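Local structure of beta-L-arabinobiosidase (Bacteroides thetaiotaomicron, 5MQR) at residues 902-907 with 959-964; 909-914 with 968-973. The protein is a gut bacterial glycoside hydrolase linked to the breakdown of plant pectin, probably acting on arabinofuranosyl groups. All coordinates share one frame; numbering follows the deposited sequence.

Both contacts start from the short helix 901-904 and the chain that follows it, inside the MGH1-like glycoside hydrolase domain: contact 1 reaches helix 948-964, contact 2 the connection leading from it into helix 972-985. Their centres lie about 10 Å apart. Contact 1 is the core member, a buried aromatic stack against helix 948-964 itself. Contact 2 lies nearer the surface, where branched aliphatic side chains meet the long chain of selenomethionine Met911. The chemistry changes accordingly, from flat rings laid face to face to aliphatic chains in van der Waals contact. Glu904 links the two: its OE1 meets Val969 CG2 and accepts a weak hydrogen bond from Thr968 N.

Contact 1: residues 902-907 with 959-964; sequences KYEVAW and ANFMNN
Trp907 and Phe961 lie face to face, the five-membered ring of the indole over the phenyl ring of Phe961, with centroids 3.8 Å apart and planes tilted by 19°. The stack is close: Trp907 CD1 sits over the centre of the Phe961 ring and comes within 3.3 Å of Phe961 CE2. The ring of Phe961 is carried across to the indole by a chi1 of -177°, which sets CG opposite the backbone N, and the two side chains slide past each other in opposite directions. Glu904 arrives instead at the ring edge, its CG in the ring plane and 3.9 Å from Phe961 CZ. Its extended chain crosses Phe961 at about a right angle, the carboxylate and ring planes standing 76° apart; glutamate suits this buried place because its apolar CG meets the ring while OE1 has a polar partner in Thr968 N. Without the ring, a leucine at Phe961 would probably leave the face of the Trp907 indole poorly covered and freer to shift. The broad indole also serves other neighbours: Tyr889 stacks on Trp907, Trp892 of helix 890-893 meets both rings edge to face, and Ala957 and Met958 of helix 948-964 also touch the indole.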
loop_
_atom_site.group_PDB
_atom_site.type_symbol
_atom_site.label_atom_id
_atom_site.label_comp_id
_atom_site.label_asym_id
_atom_site.label_seq_id
_atom_site.Cartn_x
_atom_site.Cartn_y
_atom_site.Cartn_z
ATOM N N LYS A 902 32.261 -29.426 -0.551
ATOM C CA LYS A 902 32.380 -30.410 -1.614
ATOM C C LYS A 902 31.075 -30.747 -2.340
ATOM O O LYS A 902 31.128 -31.017 -3.514
ATOM C CB LYS A 902 33.082 -31.693 -1.153
ATOM C CG LYS A 902 32.336 -32.526 -0.124
ATOM C CD LYS A 902 32.904 -33.937 -0.115
ATOM C CE LYS A 902 32.412 -34.753 1.067
ATOM N NZ LYS A 902 32.311 -36.181 0.662
ATOM N N TYR A 903 29.924 -30.699 -1.665
ATOM C CA TYR A 903 28.639 -31.004 -2.333
ATOM C C TYR A 903 28.162 -29.882 -3.263
ATOM O O TYR A 903 27.467 -30.179 -4.224
ATOM C CB TYR A 903 27.548 -31.381 -1.335
ATOM C CG TYR A 903 27.887 -32.567 -0.470
ATOM C CD1 TYR A 903 28.131 -33.817 -1.028
ATOM C CD2 TYR A 903 27.957 -32.446 0.924
ATOM C CE1 TYR A 903 28.441 -34.904 -0.230
ATOM C CE2 TYR A 903 28.270 -33.528 1.725
ATOM C CZ TYR A 903 28.509 -34.758 1.147
ATOM O OH TYR A 903 28.840 -35.838 1.953
ATOM N N GLU A 904 28.549 -28.629 -2.981
ATOM C CA GLU A 904 28.176 -27.430 -3.800
ATOM C C GLU A 904 28.361 -27.645 -5.290
ATOM O O GLU A 904 27.516 -27.274 -6.095
ATOM C CB GLU A 904 29.028 -26.184 -3.468
ATOM C CG GLU A 904 28.688 -25.438 -2.185
ATOM C CD GLU A 904 29.207 -23.977 -2.139
ATOM O OE1 GLU A 904 29.383 -23.323 -3.202
ATOM O OE2 GLU A 904 29.409 -23.466 -1.003
ATOM N N VAL A 905 29.498 -28.218 -5.641
ATOM C CA VAL A 905 29.904 -28.318 -7.029
ATOM C C VAL A 905 28.841 -29.019 -7.907
ATOM O O VAL A 905 28.735 -28.694 -9.072
ATOM C CB VAL A 905 31.290 -28.980 -7.133
ATOM C CG1 VAL A 905 31.188 -30.460 -6.850
ATOM C CG2 VAL A 905 31.914 -28.752 -8.496
ATOM N N ALA A 906 28.032 -29.926 -7.346
ATOM C CA ALA A 906 26.890 -30.523 -8.071
ATOM C C ALA A 906 25.954 -29.504 -8.738
ATOM O O ALA A 906 25.445 -29.717 -9.834
ATOM C CB ALA A 906 26.083 -31.433 -7.144
ATOM N N TRP A 907 25.755 -28.388 -8.056
ATOM C CA TRP A 907 24.868 -27.350 -8.530
ATOM C C TRP A 907 25.412 -26.554 -9.726
ATOM O O TRP A 907 24.653 -25.819 -10.362
ATOM C CB TRP A 907 24.485 -26.421 -7.371
ATOM C CG TRP A 907 23.559 -27.091 -6.434
ATOM C CD1 TRP A 907 23.852 -27.601 -5.214
ATOM C CD2 TRP A 907 22.183 -27.337 -6.655
ATOM N NE1 TRP A 907 22.735 -28.165 -4.651
ATOM C CE2 TRP A 907 21.688 -28.008 -5.515
ATOM C CE3 TRP A 907 21.313 -27.061 -7.708
ATOM C CZ2 TRP A 907 20.356 -28.406 -5.401
ATOM C CZ3 TRP A 907 19.984 -27.456 -7.598
ATOM C CH2 TRP A 907 19.518 -28.115 -6.447
ATOM N N ALA A 959 16.023 -23.962 -4.310
ATOM C CA ALA A 959 15.592 -22.971 -3.333
ATOM C C ALA A 959 16.060 -23.320 -1.930
ATOM O O ALA A 959 16.511 -22.440 -1.213
ATOM C CB ALA A 959 14.074 -22.809 -3.359
ATOM N N ASN A 960 15.946 -24.594 -1.534
ATOM C CA ASN A 960 16.412 -25.006 -0.205
ATOM C C ASN A 960 17.895 -24.733 -0.057
ATOM O O ASN A 960 18.341 -24.192 0.952
ATOM C CB ASN A 960 16.148 -26.491 0.045
ATOM C CG ASN A 960 14.694 -26.796 0.346
ATOM O OD1 ASN A 960 13.885 -25.914 0.658
ATOM N ND2 ASN A 960 14.361 -28.071 0.279
ATOM N N PHE A 961 18.638 -25.135 -1.081
ATOM C CA PHE A 961 20.071 -24.944 -1.139
ATOM C C PHE A 961 20.400 -23.469 -1.012
ATOM O O PHE A 961 21.250 -23.104 -0.214
ATOM C CB PHE A 961 20.612 -25.473 -2.456
ATOM C CG PHE A 961 22.104 -25.392 -2.585
ATOM C CD1 PHE A 961 22.940 -26.112 -1.717
ATOM C CD2 PHE A 961 22.688 -24.666 -3.643
ATOM C CE1 PHE A 961 24.309 -26.061 -1.879
ATOM C CE2 PHE A 961 24.061 -24.627 -3.803
ATOM C CZ PHE A 961 24.864 -25.307 -2.916
HETATM N N MSE A 962 19.695 -22.628 -1.761
HETATM C CA MSE A 962 19.974 -21.188 -1.735
HETATM C C MSE A 962 19.564 -20.521 -0.443
HETATM O O MSE A 962 20.212 -19.560 -0.001
HETATM C CB MSE A 962 19.316 -20.521 -2.922
HETATM C CG MSE A 962 20.080 -20.911 -4.183
HETATM SE SE MSE A 962 19.168 -20.201 -5.776
HETATM C CE MSE A 962 19.787 -18.350 -5.564
ATOM N N ASN A 963 18.501 -21.012 0.180
ATOM C CA ASN A 963 18.069 -20.483 1.466
ATOM C C ASN A 963 18.859 -21.001 2.667
ATOM O O ASN A 963 19.106 -20.232 3.580
ATOM C CB ASN A 963 16.588 -20.779 1.717
ATOM C CG ASN A 963 15.687 -19.788 1.053
ATOM O OD1 ASN A 963 15.347 -18.772 1.659
ATOM N ND2 ASN A 963 15.301 -20.056 -0.201
ATOM N N ASN A 964 19.224 -22.287 2.680
ATOM C CA ASN A 964 19.670 -22.936 3.915
ATOM C C ASN A 964 21.160 -23.253 3.951
ATOM O O ASN A 964 21.649 -23.652 4.982
ATOM C CB ASN A 964 18.848 -24.212 4.175
ATOM C CG ASN A 964 17.364 -23.943 4.266
ATOM O OD1 ASN A 964 16.942 -22.875 4.691
ATOM N ND2 ASN A 964 16.562 -24.906 3.857
#

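Contact 2: residues 909-914 with 968-973; sequences EIMDEK and TVLSDS
Met911, modelled as selenomethionine, reaches from the loop after helix 901-904 to Val969 and Leu970 in the connection between two successive helices, 948-964 and 972-985. Helical pairs of this kind are consistent with the (alpha/alpha)6 barrel expected for an MGH1-like domain, as in six-hairpin glycosidases. Ser971 occupies the N-cap position of the second helix, a place where serine is common.

The closer packing belongs to the end of Met911. Its chain runs extended through chi2 and then bends at chi3 (-81°), which turns the methyl CE toward Val969: CE lies 3.6 Å from Val969 CG1 and equally near Val969 O. The selenium is a little farther from Leu970, with SE and CD2 4.1 Å apart. A long unbranched chain suits this position, because it can span the separation between the two backbones and adapt its end to two branched neighbours. Met911 is nevertheless an exposed residue, so this packing lies at the surface end of the contact.

Deeper in, Ile910 and Leu970 are buried but touch each other loosely, CB of Ile910 standing 4.5 Å from CD2 of Leu970. Both also rest on Met958 of helix 948-964, and Ile910 meets Val974 of helix 972-985, so their branched aliphatic chains serve several neighbours at once. Toward solvent the loop changes character and becomes polar. There Asp912 shapes an Asx turn: Lys914 N donates to Asp912 OD1 at 2.9 Å, nearly straight at 165°, approaching from above the carboxylate plane.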
loop_
_atom_site.group_PDB
_atom_site.type_symbol
_atom_site.label_atom_id
_atom_site.label_comp_id
_atom_site.label_asym_id
_atom_site.label_seq_id
_atom_site.Cartn_x
_atom_site.Cartn_y
_atom_site.Cartn_z
ATOM N N GLU A 909 26.096 -27.806 -12.490
ATOM C CA GLU A 909 25.495 -28.410 -13.677
ATOM C C GLU A 909 24.177 -27.758 -14.095
ATOM O O GLU A 909 23.721 -27.950 -15.206
ATOM C CB GLU A 909 25.317 -29.914 -13.485
ATOM C CG GLU A 909 26.619 -30.637 -13.194
ATOM C CD GLU A 909 27.678 -30.355 -14.254
ATOM O OE1 GLU A 909 27.442 -30.747 -15.417
ATOM O OE2 GLU A 909 28.724 -29.726 -13.927
ATOM N N ILE A 910 23.598 -26.962 -13.215
ATOM C CA ILE A 910 22.432 -26.163 -13.544
ATOM C C ILE A 910 22.753 -25.131 -14.644
ATOM O O ILE A 910 21.888 -24.829 -15.479
ATOM C CB ILE A 910 21.866 -25.486 -12.274
ATOM C CG1 ILE A 910 21.349 -26.531 -11.286
ATOM C CG2 ILE A 910 20.740 -24.519 -12.588
ATOM C CD1 ILE A 910 20.246 -27.445 -11.781
HETATM N N MSE A 911 23.989 -24.630 -14.670
HETATM C CA MSE A 911 24.356 -23.547 -15.590
HETATM C C MSE A 911 25.176 -24.031 -16.746
HETATM O O MSE A 911 25.675 -23.222 -17.504
HETATM C CB MSE A 911 25.156 -22.504 -14.818
HETATM C CG MSE A 911 24.468 -22.140 -13.498
HETATM SE SE MSE A 911 25.671 -20.992 -12.454
HETATM C CE MSE A 911 26.809 -22.415 -11.722
ATOM N N ASP A 912 25.309 -25.339 -16.913
ATOM C CA ASP A 912 26.141 -25.908 -17.958
ATOM C C ASP A 912 25.252 -26.559 -18.987
ATOM O O ASP A 912 24.462 -27.428 -18.664
ATOM C CB ASP A 912 27.096 -26.935 -17.360
ATOM C CG ASP A 912 28.226 -27.366 -18.335
ATOM O OD1 ASP A 912 28.132 -27.188 -19.576
ATOM O OD2 ASP A 912 29.232 -27.924 -17.834
ATOM N N GLU A 913 25.422 -26.158 -20.238
ATOM C CA GLU A 913 24.714 -26.763 -21.379
ATOM C C GLU A 913 25.014 -28.238 -21.580
ATOM O O GLU A 913 24.258 -28.923 -22.249
ATOM C CB GLU A 913 25.098 -26.044 -22.675
ATOM C CG GLU A 913 24.504 -24.647 -22.785
ATOM C CD GLU A 913 24.884 -23.944 -24.081
ATOM O OE1 GLU A 913 25.859 -24.388 -24.755
ATOM O OE2 GLU A 913 24.195 -22.938 -24.395
ATOM N N LYS A 914 26.152 -28.691 -21.066
ATOM C CA LYS A 914 26.512 -30.091 -21.090
ATOM C C LYS A 914 25.934 -30.826 -19.900
ATOM O O LYS A 914 25.930 -32.056 -19.866
ATOM C CB LYS A 914 28.037 -30.224 -21.109
ATOM C CG LYS A 914 28.693 -29.474 -22.258
ATOM C CD LYS A 914 28.136 -29.949 -23.591
ATOM C CE LYS A 914 29.020 -29.558 -24.771
ATOM N NZ LYS A 914 28.539 -30.141 -26.056
ATOM N N THR A 968 28.029 -20.305 -2.792
ATOM C CA THR A 968 28.540 -19.254 -3.692
ATOM C C THR A 968 28.413 -19.622 -5.180
ATOM O O THR A 968 28.928 -18.903 -6.034
ATOM C CB THR A 968 30.025 -18.941 -3.381
ATOM O OG1 THR A 968 30.769 -20.159 -3.444
ATOM C CG2 THR A 968 30.184 -18.322 -1.971
ATOM N N VAL A 969 27.713 -20.705 -5.494
ATOM C CA VAL A 969 27.620 -21.191 -6.867
ATOM C C VAL A 969 26.464 -20.550 -7.677
ATOM O O VAL A 969 26.625 -20.238 -8.847
ATOM C CB VAL A 969 27.569 -22.736 -6.860
ATOM C CG1 VAL A 969 27.128 -23.310 -8.198
ATOM C CG2 VAL A 969 28.946 -23.284 -6.500
ATOM N N LEU A 970 25.322 -20.336 -7.047
ATOM C CA LEU A 970 24.109 -19.920 -7.716
ATOM C C LEU A 970 23.650 -18.532 -7.251
ATOM O O LEU A 970 23.555 -18.284 -6.054
ATOM C CB LEU A 970 23.005 -20.922 -7.406
ATOM C CG LEU A 970 23.206 -22.347 -7.907
ATOM C CD1 LEU A 970 22.062 -23.217 -7.416
ATOM C CD2 LEU A 970 23.285 -22.358 -9.427
ATOM N N SER A 971 23.364 -17.653 -8.209
ATOM C CA SER A 971 22.772 -16.361 -7.928
ATOM C C SER A 971 21.246 -16.429 -8.080
ATOM O O SER A 971 20.687 -17.378 -8.609
ATOM C CB SER A 971 23.340 -15.302 -8.883
ATOM O OG SER A 971 23.059 -15.647 -10.219
ATOM N N ASP A 972 20.588 -15.381 -7.616
ATOM C CA ASP A 972 19.165 -15.187 -7.866
ATOM C C ASP A 972 18.806 -15.247 -9.370
ATOM O O ASP A 972 17.787 -15.847 -9.731
ATOM C CB ASP A 972 18.669 -13.869 -7.234
ATOM C CG ASP A 972 18.683 -13.899 -5.703
ATOM O OD1 ASP A 972 18.991 -14.961 -5.127
ATOM O OD2 ASP A 972 18.401 -12.843 -5.074
ATOM N N SER A 973 19.649 -14.660 -10.222
ATOM C CA SER A 973 19.412 -14.651 -11.666
ATOM C C SER A 973 19.259 -16.029 -12.218
ATOM O O SER A 973 18.447 -16.245 -13.113
ATOM C CB SER A 973 20.553 -13.971 -12.429
ATOM O OG SER A 973 20.495 -12.609 -12.132
#